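Local coordinates for protein putative esterase Rv1847/MT1895 (Mycobacterium tuberculosis, PDB 3S4K) that probably hydrolyses acyl-CoA thioesters, possibly 1,4-dihydroxy-2-naphthoyl-CoA, as a hotdog-fold enzyme of the PaaI family, at residues P108-V120 with V130-A142. Numbering follows the deposited sequence.
Sequences PLHRGRRQQLWLV and VARGQVRLQNLEA. With SO4 (sulfate ion), chain G.
Gln116 and Leu137, Trp118 and Val135, and Val120 and Gly133 form the hydrogen-bonded pairs of an antiparallel hairpin, each joined by two backbone bonds; the axes of strand segments 115-120 and 130-140 approach to 4.7 Å. Asn139 N extends the pattern to Arg114 O. At this end side-chain amides add to the backbone bonds. Asn139 ND2 reaches back to Arg113 O (3.0 Å), above that carbonyl's plane, while Asn139 OD1 receives Gln116 NE2 at 2.8 Å in a nearly straight bond (176°). The other end of the Gln116 amide, OE1, accepts Trp118 NE1 at 2.9 Å, so the glutamine links asparagine to indole and its amide is held at both ends. On the opposite face, Arg136 bends at chi3 (-74°), bringing NH1 to Gln115 OE1 (2.8 Å); the oxygen lies at the guanidinium edge, with the two flat groups almost perpendicular. Leucine methyls pack on flat polar groups: Leu119 CD1 sits 3.4 Å from Arg132 CZ, centred over one guanidinium face, and Leu109 CD1 meets the Gln134 amide. Trp118 CD1 and Leu137 CD1 make an apolar contact (4.0 Å). Leu109 and His110 form a classic bulge opposite Leu117; beyond it Arg111 N, NE and NH2 bind a sulfate, probably from the crystallisation liquor. The Gln116, Trp118 and Val135 face packs on helix 56-75, wrapped by the hotdog sheet, where Ala71 O also accepts Gln116 NE2; strands 100-108 and 83-93 continue the sheet on either side.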
# COMPACT_ATOMS: atom_id res chain seq x y z
N PRO A 108 -0.06 4.03 -18.82
CA PRO A 108 1.24 3.43 -18.96
C PRO A 108 2.40 4.42 -19.05
O PRO A 108 2.31 5.44 -19.76
CB PRO A 108 1.11 2.64 -20.25
CG PRO A 108 0.17 3.45 -21.07
CD PRO A 108 -0.80 4.04 -20.09
N LEU A 109 3.47 4.14 -18.31
CA LEU A 109 4.72 4.87 -18.41
C LEU A 109 5.79 4.13 -19.20
O LEU A 109 6.56 4.76 -19.92
CB LEU A 109 5.26 5.23 -17.02
CG LEU A 109 4.28 6.02 -16.14
CD1 LEU A 109 4.93 6.34 -14.77
CD2 LEU A 109 3.83 7.31 -16.82
N HIS A 110 5.87 2.81 -19.04
CA HIS A 110 6.81 1.96 -19.77
C HIS A 110 6.22 0.58 -19.89
O HIS A 110 5.71 0.04 -18.91
CB HIS A 110 8.17 1.85 -19.08
CG HIS A 110 9.07 0.83 -19.71
ND1 HIS A 110 9.72 1.06 -20.90
CD2 HIS A 110 9.36 -0.45 -19.36
CE1 HIS A 110 10.41 -0.02 -21.24
NE2 HIS A 110 10.20 -0.96 -20.32
N ARG A 111 6.27 0.00 -21.09
CA ARG A 111 5.82 -1.37 -21.27
C ARG A 111 6.81 -2.07 -22.20
O ARG A 111 6.84 -1.79 -23.39
CB ARG A 111 4.42 -1.39 -21.86
CG ARG A 111 3.35 -0.80 -20.95
CD ARG A 111 1.99 -0.69 -21.65
NE ARG A 111 2.01 0.36 -22.67
CZ ARG A 111 0.97 0.73 -23.40
NH1 ARG A 111 -0.20 0.12 -23.28
NH2 ARG A 111 1.10 1.71 -24.29
N GLY A 112 7.61 -2.96 -21.64
CA GLY A 112 8.68 -3.60 -22.39
C GLY A 112 8.67 -5.09 -22.18
O GLY A 112 7.74 -5.64 -21.56
N ARG A 113 9.69 -5.75 -22.72
CA ARG A 113 9.79 -7.20 -22.61
C ARG A 113 9.92 -7.65 -21.17
O ARG A 113 9.19 -8.54 -20.75
CB ARG A 113 10.97 -7.72 -23.42
CG ARG A 113 11.08 -9.25 -23.43
CD ARG A 113 12.21 -9.72 -24.32
NE ARG A 113 13.50 -9.23 -23.85
CZ ARG A 113 14.24 -9.80 -22.90
NH1 ARG A 113 13.85 -10.92 -22.29
NH2 ARG A 113 15.39 -9.24 -22.55
N ARG A 114 10.82 -7.03 -20.41
CA ARG A 114 11.08 -7.51 -19.05
C ARG A 114 10.23 -6.87 -17.97
O ARG A 114 9.87 -7.55 -16.99
CB ARG A 114 12.56 -7.36 -18.69
CG ARG A 114 13.42 -8.37 -19.38
CD ARG A 114 14.89 -8.14 -19.16
NE ARG A 114 15.26 -8.37 -17.76
CZ ARG A 114 16.48 -8.67 -17.33
NH1 ARG A 114 17.49 -8.80 -18.18
NH2 ARG A 114 16.68 -8.82 -16.03
N GLN A 115 9.96 -5.57 -18.11
CA GLN A 115 9.23 -4.82 -17.05
C GLN A 115 8.15 -3.90 -17.61
O GLN A 115 8.15 -3.56 -18.81
CB GLN A 115 10.20 -4.00 -16.17
CG GLN A 115 11.36 -4.86 -15.55
CD GLN A 115 12.07 -4.17 -14.37
OE1 GLN A 115 11.48 -3.40 -13.65
NE2 GLN A 115 13.35 -4.48 -14.17
N GLN A 116 7.24 -3.50 -16.72
CA GLN A 116 6.28 -2.46 -16.97
C GLN A 116 6.27 -1.47 -15.82
O GLN A 116 6.53 -1.83 -14.66
CB GLN A 116 4.85 -2.99 -17.21
CG GLN A 116 4.75 -4.19 -18.11
CD GLN A 116 3.33 -4.60 -18.39
OE1 GLN A 116 2.46 -3.73 -18.60
NE2 GLN A 116 3.07 -5.92 -18.40
N LEU A 117 5.93 -0.24 -16.15
CA LEU A 117 5.78 0.81 -15.18
C LEU A 117 4.44 1.51 -15.48
O LEU A 117 4.22 2.00 -16.61
CB LEU A 117 7.00 1.75 -15.23
CG LEU A 117 7.04 2.85 -14.17
CD1 LEU A 117 7.28 2.26 -12.79
CD2 LEU A 117 8.08 3.93 -14.49
N TRP A 118 3.54 1.56 -14.49
CA TRP A 118 2.21 2.15 -14.62
C TRP A 118 1.99 3.26 -13.59
O TRP A 118 2.44 3.13 -12.45
CB TRP A 118 1.10 1.10 -14.43
CG TRP A 118 1.02 0.14 -15.60
CD1 TRP A 118 1.77 -0.96 -15.80
CD2 TRP A 118 0.13 0.22 -16.71
NE1 TRP A 118 1.41 -1.59 -16.97
CE2 TRP A 118 0.41 -0.87 -17.56
CE3 TRP A 118 -0.88 1.12 -17.08
CZ2 TRP A 118 -0.29 -1.10 -18.75
CZ3 TRP A 118 -1.54 0.91 -18.27
CH2 TRP A 118 -1.26 -0.20 -19.08
N LEU A 119 1.31 4.34 -14.00
CA LEU A 119 0.89 5.43 -13.12
C LEU A 119 -0.61 5.27 -12.81
O LEU A 119 -1.42 5.09 -13.73
CB LEU A 119 1.09 6.78 -13.81
CG LEU A 119 0.41 7.97 -13.15
CD1 LEU A 119 1.07 8.23 -11.81
CD2 LEU A 119 0.55 9.21 -14.05
N VAL A 120 -0.96 5.37 -11.54
CA VAL A 120 -2.35 5.33 -11.12
C VAL A 120 -2.64 6.57 -10.30
O VAL A 120 -1.91 6.89 -9.35
CB VAL A 120 -2.65 4.08 -10.27
CG1 VAL A 120 -4.14 4.03 -9.90
CG2 VAL A 120 -2.17 2.81 -11.00
N VAL A 130 -6.45 12.54 -4.45
CA VAL A 130 -6.22 12.10 -3.07
C VAL A 130 -4.94 11.29 -2.91
O VAL A 130 -4.30 11.38 -1.85
CB VAL A 130 -7.45 11.34 -2.46
CG1 VAL A 130 -8.66 12.27 -2.33
CG2 VAL A 130 -7.82 10.11 -3.24
N ALA A 131 -4.54 10.55 -3.94
CA ALA A 131 -3.29 9.78 -3.95
C ALA A 131 -2.88 9.52 -5.40
O ALA A 131 -3.73 9.52 -6.30
CB ALA A 131 -3.44 8.46 -3.17
N ARG A 132 -1.58 9.31 -5.63
CA ARG A 132 -1.05 9.06 -6.98
C ARG A 132 0.17 8.19 -6.79
O ARG A 132 0.95 8.45 -5.87
CB ARG A 132 -0.68 10.39 -7.65
CG ARG A 132 -0.06 10.36 -9.06
CD ARG A 132 0.47 11.77 -9.41
NE ARG A 132 0.87 11.90 -10.82
CZ ARG A 132 2.03 11.49 -11.30
NH1 ARG A 132 2.93 10.90 -10.51
NH2 ARG A 132 2.31 11.65 -12.59
N GLY A 133 0.34 7.18 -7.62
CA GLY A 133 1.43 6.22 -7.39
C GLY A 133 1.90 5.57 -8.67
O GLY A 133 1.18 5.57 -9.68
N GLN A 134 3.10 5.00 -8.62
CA GLN A 134 3.66 4.27 -9.75
C GLN A 134 4.01 2.89 -9.29
O GLN A 134 4.60 2.74 -8.23
CB GLN A 134 4.88 4.97 -10.31
CG GLN A 134 4.46 6.32 -10.77
CD GLN A 134 5.54 7.14 -11.35
OE1 GLN A 134 6.70 6.73 -11.44
NE2 GLN A 134 5.18 8.35 -11.75
N VAL A 135 3.66 1.91 -10.11
CA VAL A 135 3.92 0.52 -9.84
C VAL A 135 4.83 -0.07 -10.90
O VAL A 135 4.53 0.03 -12.10
CB VAL A 135 2.60 -0.26 -9.76
CG1 VAL A 135 2.85 -1.74 -9.42
CG2 VAL A 135 1.66 0.39 -8.76
N ARG A 136 5.92 -0.69 -10.46
CA ARG A 136 6.87 -1.36 -11.33
C ARG A 136 6.62 -2.85 -11.22
O ARG A 136 6.54 -3.39 -10.11
CB ARG A 136 8.30 -1.02 -10.94
CG ARG A 136 9.38 -1.73 -11.77
CD ARG A 136 10.75 -1.29 -11.36
NE ARG A 136 11.03 0.05 -11.85
CZ ARG A 136 11.40 0.35 -13.10
NH1 ARG A 136 11.53 -0.58 -14.04
NH2 ARG A 136 11.60 1.63 -13.42
N LEU A 137 6.46 -3.51 -12.38
CA LEU A 137 6.17 -4.93 -12.44
C LEU A 137 7.20 -5.66 -13.29
O LEU A 137 7.71 -5.10 -14.25
CB LEU A 137 4.77 -5.18 -13.00
CG LEU A 137 3.62 -4.57 -12.19
CD1 LEU A 137 3.17 -3.26 -12.84
CD2 LEU A 137 2.47 -5.59 -11.93
N GLN A 138 7.46 -6.91 -12.94
CA GLN A 138 8.17 -7.84 -13.78
C GLN A 138 7.20 -8.65 -14.62
O GLN A 138 6.20 -9.16 -14.10
CB GLN A 138 8.97 -8.82 -12.91
CG GLN A 138 10.38 -8.48 -12.76
CD GLN A 138 11.18 -9.54 -12.00
OE1 GLN A 138 10.85 -10.74 -11.95
NE2 GLN A 138 12.25 -9.09 -11.41
N ASN A 139 7.50 -8.80 -15.91
CA ASN A 139 6.80 -9.75 -16.75
C ASN A 139 7.43 -11.13 -16.57
O ASN A 139 8.63 -11.25 -16.63
CB ASN A 139 6.90 -9.34 -18.21
CG ASN A 139 6.23 -8.00 -18.50
OD1 ASN A 139 5.21 -7.66 -17.88
ND2 ASN A 139 6.81 -7.23 -19.42
N LEU A 140 6.60 -12.16 -16.38
CA LEU A 140 7.06 -13.53 -16.18
C LEU A 140 6.60 -14.35 -17.36
O LEU A 140 5.45 -14.23 -17.77
CB LEU A 140 6.43 -14.09 -14.92
CG LEU A 140 6.76 -13.35 -13.63
CD1 LEU A 140 5.87 -13.89 -12.48
CD2 LEU A 140 8.25 -13.46 -13.30
N GLU A 141 7.47 -15.19 -17.88
CA GLU A 141 7.14 -15.94 -19.09
C GLU A 141 6.10 -17.02 -18.84
O GLU A 141 5.92 -17.48 -17.71
CB GLU A 141 8.38 -16.58 -19.68
CG GLU A 141 8.95 -17.72 -18.84
CD GLU A 141 10.37 -18.05 -19.23
OE1 GLU A 141 10.69 -17.94 -20.45
OE2 GLU A 141 11.16 -18.41 -18.33
N ALA A 142 5.46 -17.43 -19.93
CA ALA A 142 4.49 -18.51 -19.96
C ALA A 142 5.17 -19.73 -20.56
O ALA A 142 6.21 -19.61 -21.20
CB ALA A 142 3.31 -18.10 -20.82
S SO4 G . 4.90 2.58 -23.30
O1 SO4 G . 4.08 2.33 -22.14
O2 SO4 G . 4.12 2.18 -24.49
O3 SO4 G . 5.13 4.03 -23.37
O4 SO4 G . 6.23 1.90 -23.30